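Local coordinates for protein oligogalacturonate lyase (Yersinia enterocolitica subsp. enterocolitica, PDB 3PE7) that cleaves short pectin fragments, oligogalacturonides, by beta-elimination, using a seven-bladed beta-propeller that carries a manganese ion, at residues 37-42 against 190-195; 285-290 against 348-353. All coordinates share one frame; numbering follows the deposited sequence.

Contact 1: 37-42 against 190-195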
loop_
_atom_site.group_PDB
_atom_site.type_symbol
_atom_site.label_atom_id
_atom_site.label_comp_id
_atom_site.label_asym_id
_atom_site.label_seq_id
_atom_site.Cartn_x
_atom_site.Cartn_y
_atom_site.Cartn_z
ATOM N N TYR A 37 1.588 0.080 3.917
ATOM C CA TYR A 37 0.874 -0.221 2.683
ATOM C C TYR A 37 1.779 -1.020 1.723
ATOM O O TYR A 37 2.990 -0.764 1.630
ATOM C CB TYR A 37 0.346 1.057 2.023
ATOM C CG TYR A 37 -0.847 1.676 2.720
ATOM C CD1 TYR A 37 -1.838 0.885 3.309
ATOM C CD2 TYR A 37 -1.017 3.060 2.732
ATOM C CE1 TYR A 37 -2.968 1.479 3.928
ATOM C CE2 TYR A 37 -2.122 3.651 3.330
ATOM C CZ TYR A 37 -3.090 2.865 3.924
ATOM O OH TYR A 37 -4.178 3.472 4.522
ATOM N N PHE A 38 1.183 -1.990 1.046
ATOM C CA PHE A 38 1.937 -3.011 0.305
ATOM C C PHE A 38 2.771 -2.492 -0.860
ATOM O O PHE A 38 3.727 -3.153 -1.277
ATOM C CB PHE A 38 0.995 -4.125 -0.205
ATOM C CG PHE A 38 -0.102 -3.632 -1.098
ATOM C CD1 PHE A 38 0.097 -3.496 -2.472
ATOM C CD2 PHE A 38 -1.339 -3.271 -0.549
ATOM C CE1 PHE A 38 -0.920 -3.015 -3.300
ATOM C CE2 PHE A 38 -2.350 -2.779 -1.363
ATOM C CZ PHE A 38 -2.145 -2.657 -2.736
ATOM N N TYR A 39 2.391 -1.336 -1.403
ATOM C CA TYR A 39 3.110 -0.763 -2.559
ATOM C C TYR A 39 4.287 0.140 -2.156
ATOM O O TYR A 39 5.069 0.583 -3.032
ATOM C CB TYR A 39 2.133 -0.047 -3.505
ATOM C CG TYR A 39 1.281 1.002 -2.819
ATOM C CD1 TYR A 39 0.062 0.666 -2.215
ATOM C CD2 TYR A 39 1.708 2.338 -2.764
ATOM C CE1 TYR A 39 -0.724 1.641 -1.573
ATOM C CE2 TYR A 39 0.941 3.299 -2.130
ATOM C CZ TYR A 39 -0.259 2.947 -1.524
ATOM O OH TYR A 39 -1.014 3.918 -0.906
ATOM N N GLN A 40 4.417 0.405 -0.850
ATOM C CA GLN A 40 5.482 1.272 -0.293
ATOM C C GLN A 40 6.659 0.437 0.218
ATOM O O GLN A 40 6.466 -0.580 0.911
ATOM C CB GLN A 40 4.956 2.173 0.848
ATOM C CG GLN A 40 3.819 3.168 0.460
ATOM C CD GLN A 40 4.323 4.390 -0.315
ATOM O OE1 GLN A 40 4.140 5.538 0.129
ATOM N NE2 GLN A 40 4.949 4.158 -1.471
ATOM N N LYS A 41 7.885 0.853 -0.115
ATOM C CA LYS A 41 9.070 0.096 0.317
ATOM C C LYS A 41 9.195 -0.002 1.836
ATOM O O LYS A 41 9.217 1.031 2.527
ATOM C CB LYS A 41 10.359 0.699 -0.278
ATOM C CG LYS A 41 11.620 -0.017 0.188
ATOM C CD LYS A 41 12.861 0.616 -0.447
ATOM C CE LYS A 41 14.123 0.084 0.222
ATOM N NZ LYS A 41 15.362 0.706 -0.376
ATOM N N CYS A 42 9.253 -1.244 2.353
ATOM C CA CYS A 42 9.475 -1.484 3.785
ATOM C C CYS A 42 10.675 -2.363 4.140
ATOM O O CYS A 42 11.128 -2.324 5.259
ATOM C CB CYS A 42 8.221 -2.066 4.480
ATOM S SG CYS A 42 7.609 -3.627 3.763
ATOM N N LEU A 190 -10.326 12.844 -6.517
ATOM C CA LEU A 190 -9.117 12.219 -7.061
ATOM C C LEU A 190 -8.376 11.462 -5.970
ATOM O O LEU A 190 -8.350 11.877 -4.805
ATOM C CB LEU A 190 -8.202 13.281 -7.665
ATOM C CG LEU A 190 -8.852 14.119 -8.769
ATOM C CD1 LEU A 190 -7.835 15.100 -9.301
ATOM C CD2 LEU A 190 -9.417 13.262 -9.899
ATOM N N GLY A 191 -7.769 10.343 -6.350
ATOM C CA GLY A 191 -7.096 9.498 -5.377
ATOM C C GLY A 191 -5.904 8.740 -5.937
ATOM O O GLY A 191 -5.653 8.741 -7.151
ATOM N N HIS A 192 -5.174 8.112 -5.021
ATOM C CA HIS A 192 -4.104 7.135 -5.321
ATOM C C HIS A 192 -3.157 7.554 -6.465
ATOM O O HIS A 192 -2.995 6.797 -7.442
ATOM C CB HIS A 192 -4.719 5.740 -5.583
ATOM C CG HIS A 192 -3.728 4.605 -5.528
ATOM N ND1 HIS A 192 -3.828 3.495 -6.346
ATOM C CD2 HIS A 192 -2.618 4.418 -4.775
ATOM C CE1 HIS A 192 -2.818 2.678 -6.102
ATOM N NE2 HIS A 192 -2.077 3.206 -5.142
ATOM N N PRO A 193 -2.543 8.747 -6.375
ATOM C CA PRO A 193 -1.574 9.052 -7.438
ATOM C C PRO A 193 -0.284 8.261 -7.227
ATOM O O PRO A 193 0.206 8.171 -6.107
ATOM C CB PRO A 193 -1.331 10.557 -7.277
ATOM C CG PRO A 193 -1.581 10.808 -5.803
ATOM C CD PRO A 193 -2.736 9.901 -5.473
ATOM N N ILE A 194 0.249 7.686 -8.302
ATOM C CA ILE A 194 1.430 6.839 -8.201
ATOM C C ILE A 194 2.316 7.099 -9.428
ATOM O O ILE A 194 1.877 6.885 -10.566
ATOM C CB ILE A 194 1.045 5.328 -8.082
ATOM C CG1 ILE A 194 -0.135 4.984 -8.999
ATOM C CG2 ILE A 194 0.732 4.946 -6.585
ATOM C CD1 ILE A 194 -0.546 3.495 -9.086
ATOM N N TYR A 195 3.531 7.585 -9.190
ATOM C CA TYR A 195 4.551 7.694 -10.260
ATOM C C TYR A 195 4.771 6.311 -10.889
ATOM O O TYR A 195 4.876 5.320 -10.170
ATOM C CB TYR A 195 5.892 8.176 -9.692
ATOM C CG TYR A 195 6.145 9.665 -9.803
ATOM C CD1 TYR A 195 6.291 10.457 -8.657
ATOM C CD2 TYR A 195 6.285 10.274 -11.056
ATOM C CE1 TYR A 195 6.540 11.837 -8.763
ATOM C CE2 TYR A 195 6.526 11.620 -11.171
ATOM C CZ TYR A 195 6.659 12.399 -10.026
ATOM O OH TYR A 195 6.916 13.734 -10.161
#
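His192 turns the edge of its imidazole toward one face of the Tyr39 phenol, an edge-to-face aromatic pair with the ring planes at 65° and the centroids 5.2 Å apart. The leading atom is NE2 of His192, which stands above the rim of the phenol and lies 4.1 Å from Tyr39 CZ and as far from CE1. Tyr39 reaches it from the type I turn Tyr37 to Gln40, closed by the backbone hydrogen bond from Gln40 N to Tyr37 O. Its side chain leaves the backbone toward strand 190-196, and chi1 of 54° tucks CG between the backbone N and the carbonyl carbon. That strand is the first of a four-stranded antiparallel blade of the beta-propeller, and the turn, from the loop joining strands 33-34 and 49-54, comes up to it near the molecular centre. The other imidazole nitrogen, His192 ND1, is hydrogen-bonded to Glu243, which should fix the rotation of the ring. Phe38 sits at the phenol edge, in its plane, with Tyr39 CD1 3.9 Å above the centre of the Phe38 ring. The hydroxyl of Tyr39 makes a weak hydrogen bond to Thr129 of strand 124-132, and Ile194 meets Val131 of the same strand.

Contact 2: 285-290 against 348-353. With MN (manganese (II) ion), chain B; ACT (acetate ion), chain E.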
loop_
_atom_site.group_PDB
_atom_site.type_symbol
_atom_site.label_atom_id
_atom_site.label_comp_id
_atom_site.label_asym_id
_atom_site.label_seq_id
_atom_site.Cartn_x
_atom_site.Cartn_y
_atom_site.Cartn_z
ATOM N N CYS A 285 -10.185 -11.274 -3.660
ATOM C CA CYS A 285 -9.190 -10.801 -2.705
ATOM C C CYS A 285 -9.358 -9.306 -2.449
ATOM O O CYS A 285 -9.949 -8.596 -3.261
ATOM C CB CYS A 285 -7.781 -11.080 -3.243
ATOM S SG CYS A 285 -7.328 -12.826 -3.298
ATOM N N SER A 286 -8.831 -8.832 -1.326
ATOM C CA SER A 286 -9.030 -7.444 -0.917
ATOM C C SER A 286 -7.953 -6.516 -1.457
ATOM O O SER A 286 -8.147 -5.317 -1.496
ATOM C CB SER A 286 -9.105 -7.365 0.610
ATOM O OG SER A 286 -10.351 -7.923 1.049
ATOM N N HIS A 287 -6.826 -7.105 -1.840
ATOM C CA HIS A 287 -5.665 -6.384 -2.371
ATOM C C HIS A 287 -4.945 -7.295 -3.359
ATOM O O HIS A 287 -5.190 -8.511 -3.398
ATOM C CB HIS A 287 -4.711 -5.993 -1.245
ATOM C CG HIS A 287 -5.384 -5.289 -0.115
ATOM N ND1 HIS A 287 -5.903 -5.961 0.975
ATOM C CD2 HIS A 287 -5.658 -3.980 0.079
ATOM C CE1 HIS A 287 -6.452 -5.085 1.800
ATOM N NE2 HIS A 287 -6.315 -3.877 1.281
ATOM N N LEU A 288 -4.097 -6.685 -4.187
ATOM C CA LEU A 288 -3.228 -7.432 -5.092
ATOM C C LEU A 288 -1.864 -6.750 -5.168
ATOM O O LEU A 288 -1.766 -5.510 -5.173
ATOM C CB LEU A 288 -3.869 -7.510 -6.483
ATOM C CG LEU A 288 -3.245 -8.458 -7.515
ATOM C CD1 LEU A 288 -3.247 -9.928 -7.021
ATOM C CD2 LEU A 288 -4.002 -8.328 -8.833
ATOM N N MET A 289 -0.809 -7.554 -5.213
ATOM C CA MET A 289 0.546 -7.023 -5.328
ATOM C C MET A 289 1.421 -8.017 -6.086
ATOM O O MET A 289 1.127 -9.218 -6.108
ATOM C CB MET A 289 1.115 -6.749 -3.918
ATOM C CG MET A 289 2.455 -6.020 -3.869
ATOM S SD MET A 289 2.579 -4.634 -5.027
ATOM C CE MET A 289 4.301 -4.187 -4.792
ATOM N N SER A 290 2.477 -7.509 -6.720
ATOM C CA SER A 290 3.414 -8.389 -7.435
ATOM C C SER A 290 4.847 -8.309 -6.900
ATOM O O SER A 290 5.175 -7.433 -6.096
ATOM C CB SER A 290 3.404 -8.058 -8.935
ATOM O OG SER A 290 4.133 -6.866 -9.204
ATOM N N ASP A 348 -9.056 2.470 13.264
ATOM C CA ASP A 348 -8.358 2.309 12.005
ATOM C C ASP A 348 -8.882 1.131 11.180
ATOM O O ASP A 348 -8.819 -0.034 11.604
ATOM C CB ASP A 348 -6.857 2.176 12.241
ATOM C CG ASP A 348 -6.076 2.401 10.983
ATOM O OD1 ASP A 348 -6.137 1.503 10.111
ATOM O OD2 ASP A 348 -5.426 3.462 10.860
ATOM N N ARG A 349 -9.366 1.448 9.985
ATOM C CA ARG A 349 -10.017 0.465 9.131
ATOM C C ARG A 349 -9.040 -0.273 8.224
ATOM O O ARG A 349 -9.475 -1.100 7.426
ATOM C CB ARG A 349 -11.087 1.130 8.246
ATOM C CG ARG A 349 -12.019 2.124 8.947
ATOM C CD ARG A 349 -12.725 1.498 10.089
ATOM N NE ARG A 349 -13.761 2.349 10.674
ATOM C CZ ARG A 349 -15.065 2.106 10.593
ATOM N NH1 ARG A 349 -15.513 1.033 9.941
ATOM N NH2 ARG A 349 -15.925 2.933 11.179
ATOM N N GLN A 350 -7.744 0.021 8.328
ATOM C CA GLN A 350 -6.738 -0.674 7.510
ATOM C C GLN A 350 -5.862 -1.597 8.329
ATOM O O GLN A 350 -5.165 -2.453 7.773
ATOM C CB GLN A 350 -5.832 0.341 6.775
ATOM C CG GLN A 350 -6.517 1.127 5.641
ATOM C CD GLN A 350 -6.914 0.267 4.465
ATOM O OE1 GLN A 350 -6.121 -0.566 3.976
ATOM N NE2 GLN A 350 -8.149 0.463 3.977
ATOM N N VAL A 351 -5.882 -1.419 9.651
ATOM C CA VAL A 351 -4.871 -2.059 10.504
ATOM C C VAL A 351 -4.875 -3.607 10.435
ATOM O O VAL A 351 -3.813 -4.231 10.498
ATOM C CB VAL A 351 -4.954 -1.525 11.940
ATOM C CG1 VAL A 351 -6.206 -2.033 12.665
ATOM C CG2 VAL A 351 -3.699 -1.867 12.719
ATOM N N THR A 352 -6.056 -4.213 10.263
ATOM C CA THR A 352 -6.124 -5.672 10.159
ATOM C C THR A 352 -6.061 -6.177 8.722
ATOM O O THR A 352 -6.171 -7.379 8.505
ATOM C CB THR A 352 -7.406 -6.246 10.821
ATOM O OG1 THR A 352 -8.544 -5.512 10.367
ATOM C CG2 THR A 352 -7.309 -6.148 12.360
ATOM N N HIS A 353 -5.877 -5.272 7.746
ATOM C CA HIS A 353 -5.700 -5.706 6.348
ATOM C C HIS A 353 -4.379 -6.466 6.192
ATOM O O HIS A 353 -3.339 -5.963 6.587
ATOM C CB HIS A 353 -5.741 -4.508 5.403
ATOM C CG HIS A 353 -7.113 -3.951 5.206
ATOM N ND1 HIS A 353 -7.448 -3.160 4.126
ATOM C CD2 HIS A 353 -8.240 -4.083 5.947
ATOM C CE1 HIS A 353 -8.726 -2.833 4.211
ATOM N NE2 HIS A 353 -9.231 -3.386 5.301
HETATM MN MN MN B . -6.245 -2.219 2.629
HETATM C C ACT E . -7.020 -0.697 0.804
HETATM O O ACT E . -7.921 -1.291 1.500
HETATM O OXT ACT E . -5.776 -0.965 1.018
HETATM C CH3 ACT E . -7.409 0.306 -0.228
#
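The acetate oxygen O is gripped twice, by the manganese ion at 2.2 Å and by the side-chain amide of Gln350, whose NE2 donates a hydrogen bond of 3.0 Å to it. The other oxygen, OXT, also binds the metal, so the acetate, probably from the crystallisation liquor, chelates it through both. From the protein come NE2 of His287, OE1 of Gln350 and ND1 of His353, each 2.1 Å from the manganese, and His355 completes the site. Gln350 thus uses its whole amide, the oxygen on the metal and the nitrogen on the acetate; the chain is bent at chi2 (-67°), which brings the amide round to the metal. The side chains of His287 and His353 cross at about a right angle, and their ring planes are inclined at 57°. His353 ND1 sits at the edge of the His287 ring, 3.1 Å from its NE2, a closeness imposed by the shared metal. On its other nitrogen, ND1, His287 is hydrogen-bonded to Asp300, a second-shell carboxylate that should hold the ring's rotation and would be expected to make it a stronger metal ligand. Gln350 and His353 stand at the two ends of a type I turn, entered through an Asx turn in which Asp348 OD1 accepts from Gln350 N. His287 lies just past the corner at Ser286, where the chain enters the edge strand that pairs with strand 296-301 in one propeller blade, while 348-353 belongs to the loop between strand 331-337 of that blade and strand 357-358 of another sheet.

Along the chain the two contacts come in series, 37-42 with 190-195 closing before 285-290 with 348-353 opens, yet their centres lie about 13 Å apart. They share no sheet: strands 190-196 and 287-290 each begin a separate blade, and the loops 37-42 and 348-353 come from further parts of the propeller. The loop 37-42 joins them, for Phe38 packs on His287, Leu288 and Met289, and the hydroxyl of Tyr37 meets Gln350 at 3.5 Å between OH and CG. The side chain of Tyr39 comes within about 8 Å of the manganese, so contact 1 lies near the metal site, consistent with one central active-site region.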